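Local coordinates for ZINC phosphodiesterase ELAC protein 1 (Homo sapiens, PDB 3ZWF) that is a two-zinc phosphodiesterase with some tRNA-precursor 3'-processing endonuclease activity that removes 2',3'-cyclic phosphates from tRNAs during tRNA repair, at residues Met1-Pro13 and Thr347-Ile359. Numbering follows the deposited sequence.
With EDO (1,2-ethanediol), chain H; EDO (1,2-ethanediol), chain G.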
loop_
_atom_site.group_PDB
_atom_site.type_symbol
_atom_site.label_atom_id
_atom_site.label_comp_id
_atom_site.label_asym_id
_atom_site.label_seq_id
_atom_site.Cartn_x
_atom_site.Cartn_y
_atom_site.Cartn_z
ATOM N N MET A 1 24.521 5.690 15.447
ATOM C CA MET A 1 23.466 6.387 14.652
ATOM C C MET A 1 23.638 6.061 13.182
ATOM O O MET A 1 24.700 6.272 12.602
ATOM C CB MET A 1 23.521 7.896 14.839
ATOM C CG MET A 1 22.477 8.654 14.032
ATOM S SD MET A 1 22.622 10.426 14.180
ATOM C CE MET A 1 21.748 10.748 15.728
ATOM N N ASP A 2 22.588 5.525 12.576
ATOM C CA ASP A 2 22.653 5.247 11.147
ATOM C C ASP A 2 21.344 5.540 10.442
ATOM O O ASP A 2 20.296 5.684 11.065
ATOM C CB ASP A 2 23.194 3.844 10.831
ATOM C CG ASP A 2 22.496 2.741 11.581
ATOM O OD1 ASP A 2 21.255 2.660 11.550
ATOM O OD2 ASP A 2 23.211 1.925 12.198
ATOM N N VAL A 3 21.467 5.731 9.144
ATOM C CA VAL A 3 20.359 5.944 8.254
ATOM C C VAL A 3 20.297 4.770 7.283
ATOM O O VAL A 3 21.287 4.441 6.657
ATOM C CB VAL A 3 20.604 7.262 7.531
ATOM C CG1 VAL A 3 19.503 7.643 6.650
ATOM C CG2 VAL A 3 20.812 8.372 8.592
ATOM N N THR A 4 19.128 4.145 7.177
ATOM C CA THR A 4 18.907 3.058 6.239
ATOM C C THR A 4 17.846 3.450 5.203
ATOM O O THR A 4 16.712 3.770 5.554
ATOM C CB THR A 4 18.428 1.772 6.953
ATOM O OG1 THR A 4 19.403 1.343 7.901
ATOM C CG2 THR A 4 18.165 0.627 5.920
ATOM N N PHE A 5 18.218 3.424 3.935
ATOM C CA PHE A 5 17.278 3.686 2.839
ATOM C C PHE A 5 16.473 2.456 2.512
ATOM O O PHE A 5 17.020 1.438 2.128
ATOM C CB PHE A 5 18.018 4.207 1.615
ATOM C CG PHE A 5 18.613 5.555 1.848
ATOM C CD1 PHE A 5 19.828 5.655 2.478
ATOM C CD2 PHE A 5 17.908 6.732 1.560
ATOM C CE1 PHE A 5 20.400 6.908 2.777
ATOM C CE2 PHE A 5 18.493 8.009 1.878
ATOM C CZ PHE A 5 19.708 8.070 2.465
ATOM N N LEU A 6 15.158 2.544 2.598
ATOM C CA LEU A 6 14.288 1.442 2.246
ATOM C C LEU A 6 13.740 1.561 0.816
ATOM O O LEU A 6 13.578 0.559 0.103
ATOM C CB LEU A 6 13.162 1.253 3.260
ATOM C CG LEU A 6 13.651 0.914 4.674
ATOM C CD1 LEU A 6 12.566 1.038 5.701
ATOM C CD2 LEU A 6 14.331 -0.462 4.764
ATOM N N GLY A 7 13.464 2.786 0.409
ATOM C CA GLY A 7 12.998 3.078 -0.925
ATOM C C GLY A 7 13.504 4.413 -1.392
ATOM O O GLY A 7 13.375 5.472 -0.682
ATOM N N THR A 8 14.054 4.378 -2.581
ATOM C CA THR A 8 14.820 5.475 -3.179
ATOM C C THR A 8 14.222 5.931 -4.506
ATOM O O THR A 8 14.814 6.715 -5.207
ATOM C CB THR A 8 16.266 5.087 -3.341
ATOM O OG1 THR A 8 16.422 3.942 -4.232
ATOM C CG2 THR A 8 16.889 4.731 -1.949
ATOM N N GLY A 9 13.050 5.402 -4.867
ATOM C CA GLY A 9 12.456 5.804 -6.115
ATOM C C GLY A 9 11.410 6.890 -5.997
ATOM O O GLY A 9 10.756 7.079 -4.934
ATOM N N ALA A 10 11.188 7.548 -7.128
ATOM C CA ALA A 10 10.151 8.590 -7.283
ATOM C C ALA A 10 8.815 8.045 -7.716
ATOM O O ALA A 10 8.754 7.129 -8.520
ATOM C CB ALA A 10 10.568 9.610 -8.305
ATOM N N ALA A 11 7.760 8.627 -7.151
ATOM C CA ALA A 11 6.365 8.524 -7.616
ATOM C C ALA A 11 5.614 7.202 -7.396
ATOM O O ALA A 11 4.396 7.228 -7.217
ATOM C CB ALA A 11 6.254 8.996 -9.085
ATOM N N TYR A 12 6.306 6.073 -7.443
ATOM C CA TYR A 12 5.761 4.756 -7.205
ATOM C C TYR A 12 6.855 3.773 -6.920
ATOM O O TYR A 12 8.007 4.002 -7.296
ATOM C CB TYR A 12 4.927 4.256 -8.405
ATOM C CG TYR A 12 5.640 4.250 -9.699
ATOM C CD1 TYR A 12 5.654 5.370 -10.525
ATOM C CD2 TYR A 12 6.332 3.109 -10.123
ATOM C CE1 TYR A 12 6.276 5.327 -11.730
ATOM C CE2 TYR A 12 6.966 3.081 -11.298
ATOM C CZ TYR A 12 6.940 4.188 -12.112
ATOM O OH TYR A 12 7.605 4.125 -13.321
ATOM N N PRO A 13 6.525 2.666 -6.264
ATOM C CA PRO A 13 7.530 1.651 -6.015
ATOM C C PRO A 13 7.771 0.830 -7.246
ATOM O O PRO A 13 6.831 0.610 -7.987
ATOM C CB PRO A 13 6.879 0.795 -4.931
ATOM C CG PRO A 13 5.464 0.985 -5.120
ATOM C CD PRO A 13 5.237 2.333 -5.646
ATOM N N THR A 347 26.359 11.598 -2.250
ATOM C CA THR A 347 26.139 10.166 -2.322
ATOM C C THR A 347 24.790 9.905 -2.989
ATOM O O THR A 347 23.841 10.651 -2.750
ATOM C CB THR A 347 26.117 9.554 -0.909
ATOM O OG1 THR A 347 27.357 9.827 -0.263
ATOM C CG2 THR A 347 25.944 8.055 -0.964
ATOM N N LEU A 348 24.733 8.891 -3.863
ATOM C CA LEU A 348 23.447 8.488 -4.473
ATOM C C LEU A 348 22.867 7.321 -3.699
ATOM O O LEU A 348 23.457 6.247 -3.634
ATOM C CB LEU A 348 23.637 8.137 -5.949
ATOM C CG LEU A 348 24.491 9.163 -6.690
ATOM C CD1 LEU A 348 24.647 8.683 -8.139
ATOM C CD2 LEU A 348 23.887 10.578 -6.531
ATOM N N ALA A 349 21.669 7.534 -3.152
ATOM C CA ALA A 349 20.978 6.515 -2.374
ATOM C C ALA A 349 20.587 5.321 -3.265
ATOM O O ALA A 349 20.214 5.489 -4.426
ATOM C CB ALA A 349 19.723 7.087 -1.675
ATOM N N GLU A 350 20.750 4.144 -2.702
ATOM C CA GLU A 350 20.171 2.912 -3.248
ATOM C C GLU A 350 19.386 2.225 -2.144
ATOM O O GLU A 350 19.700 2.394 -0.968
ATOM C CB GLU A 350 21.264 1.968 -3.776
ATOM C CG GLU A 350 22.079 2.593 -4.852
ATOM C CD GLU A 350 23.274 1.754 -5.283
ATOM O OE1 GLU A 350 23.502 0.648 -4.740
ATOM O OE2 GLU A 350 23.979 2.227 -6.188
ATOM N N ASP A 351 18.373 1.409 -2.510
ATOM C CA ASP A 351 17.664 0.668 -1.497
ATOM C C ASP A 351 18.666 -0.209 -0.720
ATOM O O ASP A 351 19.567 -0.859 -1.301
ATOM C CB ASP A 351 16.576 -0.256 -2.085
ATOM C CG ASP A 351 15.464 0.494 -2.786
ATOM O OD1 ASP A 351 15.483 1.761 -2.877
ATOM O OD2 ASP A 351 14.478 -0.208 -3.174
ATOM N N PHE A 352 18.467 -0.185 0.595
ATOM C CA PHE A 352 19.185 -0.985 1.618
ATOM C C PHE A 352 20.554 -0.435 1.979
ATOM O O PHE A 352 21.269 -1.007 2.813
ATOM C CB PHE A 352 19.221 -2.469 1.262
ATOM C CG PHE A 352 17.864 -3.017 0.997
ATOM C CD1 PHE A 352 16.981 -3.135 2.026
ATOM C CD2 PHE A 352 17.477 -3.386 -0.278
ATOM C CE1 PHE A 352 15.677 -3.596 1.807
ATOM C CE2 PHE A 352 16.187 -3.852 -0.519
ATOM C CZ PHE A 352 15.297 -3.961 0.530
ATOM N N MET A 353 20.892 0.701 1.377
ATOM C CA MET A 353 22.100 1.422 1.755
ATOM C C MET A 353 21.978 1.873 3.216
ATOM O O MET A 353 20.929 2.352 3.655
ATOM C CB MET A 353 22.314 2.634 0.845
ATOM C CG MET A 353 23.580 3.446 1.126
ATOM S SD MET A 353 23.674 4.924 0.112
ATOM C CE MET A 353 24.449 4.232 -1.334
ATOM N N VAL A 354 23.059 1.658 3.973
ATOM C CA VAL A 354 23.141 2.131 5.332
ATOM C C VAL A 354 24.304 3.092 5.436
ATOM O O VAL A 354 25.390 2.756 5.027
ATOM C CB VAL A 354 23.391 0.978 6.320
ATOM C CG1 VAL A 354 23.414 1.514 7.753
ATOM C CG2 VAL A 354 22.305 -0.091 6.195
ATOM N N ILE A 355 24.041 4.283 5.952
ATOM C CA ILE A 355 25.070 5.299 6.198
ATOM C C ILE A 355 25.148 5.542 7.700
ATOM O O ILE A 355 24.171 5.845 8.326
ATOM C CB ILE A 355 24.770 6.635 5.502
ATOM C CG1 ILE A 355 24.714 6.441 3.989
ATOM C CG2 ILE A 355 25.866 7.651 5.829
ATOM C CD1 ILE A 355 24.171 7.617 3.229
ATOM N N SER A 356 26.358 5.434 8.242
ATOM C CA SER A 356 26.603 5.562 9.669
ATOM C C SER A 356 27.030 7.012 9.883
ATOM O O SER A 356 27.770 7.543 9.062
ATOM C CB SER A 356 27.754 4.606 10.064
ATOM O OG SER A 356 27.764 4.304 11.440
ATOM N N ILE A 357 26.575 7.661 10.961
ATOM C CA ILE A 357 26.985 9.053 11.223
ATOM C C ILE A 357 27.833 9.050 12.492
ATOM O O ILE A 357 27.324 8.843 13.588
ATOM C CB ILE A 357 25.796 10.046 11.368
ATOM C CG1 ILE A 357 24.861 10.001 10.149
ATOM C CG2 ILE A 357 26.302 11.460 11.494
ATOM C CD1 ILE A 357 24.146 8.729 9.968
ATOM N N PRO A 358 29.150 9.248 12.341
ATOM C CA PRO A 358 30.000 9.243 13.521
ATOM C C PRO A 358 29.806 10.504 14.350
ATOM O O PRO A 358 29.350 11.535 13.845
ATOM C CB PRO A 358 31.418 9.189 12.939
ATOM C CG PRO A 358 31.306 9.852 11.610
ATOM C CD PRO A 358 29.899 9.599 11.118
ATOM N N ILE A 359 30.175 10.396 15.618
ATOM C CA ILE A 359 30.129 11.519 16.545
ATOM C C ILE A 359 31.362 12.408 16.354
ATOM O O ILE A 359 31.663 12.871 15.252
ATOM C CB ILE A 359 30.118 11.038 17.996
ATOM C CG1 ILE A 359 29.692 12.194 18.914
ATOM C CG2 ILE A 359 31.491 10.466 18.378
ATOM C CD1 ILE A 359 28.194 12.462 18.933
HETATM C C1 EDO H . 22.476 1.430 15.370
HETATM O O1 EDO H . 21.776 0.941 16.522
HETATM C C2 EDO H . 22.436 2.949 15.372
HETATM O O2 EDO H . 23.105 3.422 14.213
HETATM C C1 EDO G . 19.606 -2.995 7.331
HETATM O O1 EDO G . 19.511 -2.289 6.090
HETATM C C2 EDO G . 20.460 -2.297 8.379
HETATM O O2 EDO G . 19.861 -1.084 8.797
HETATM O O HOH W 1 27.145 6.316 14.686
#
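The ring of F5 has the methyl of A349 over one face, CB lying 3.9 Å from the ring centroid in a CH-pi contact. At its edge, in the ring plane, sits the carbonyl oxygen of M353, and CD1 of I355 reaches CE1 there at 3.9 Å. The sulfur of M353 approaches obliquely, a Met-aromatic contact. With chi1 of -67° placing CG beside its own backbone N, the ring lies beside the type II turn E350-M353, and the backbone of F5 bonds to the last two residues of the turn: F5 N donates to M353 O, and F352 N to F5 O at 2.7 Å. From there strands 2-5 and 354-356 run antiparallel, V3 and I355 exchanging two nearly straight bonds and I357 N closing the ladder on M1 O. On the face of V3 and I355, CG2 of V3 meets CD1 of I357 at 3.6 Å; on the face of T4 and V354, T4 OG1 lies against V354 CG2. Past the corner at L6, the T8 hydroxyl donates to D351 OD1 at 2.7 Å, on the anti side and 32° out of the carboxylate plane, while G18 N holds OD2. T8 OG1 has a second partner in R17 NH1, so hydroxyl and carboxylate are each held by two bonds. The C-terminal strand thereby edges the N-terminal sheet of the metallo-beta-lactamase fold, and D351, probably stabilised as an anion by these donors, ties its turn to the loop leading toward the zinc site.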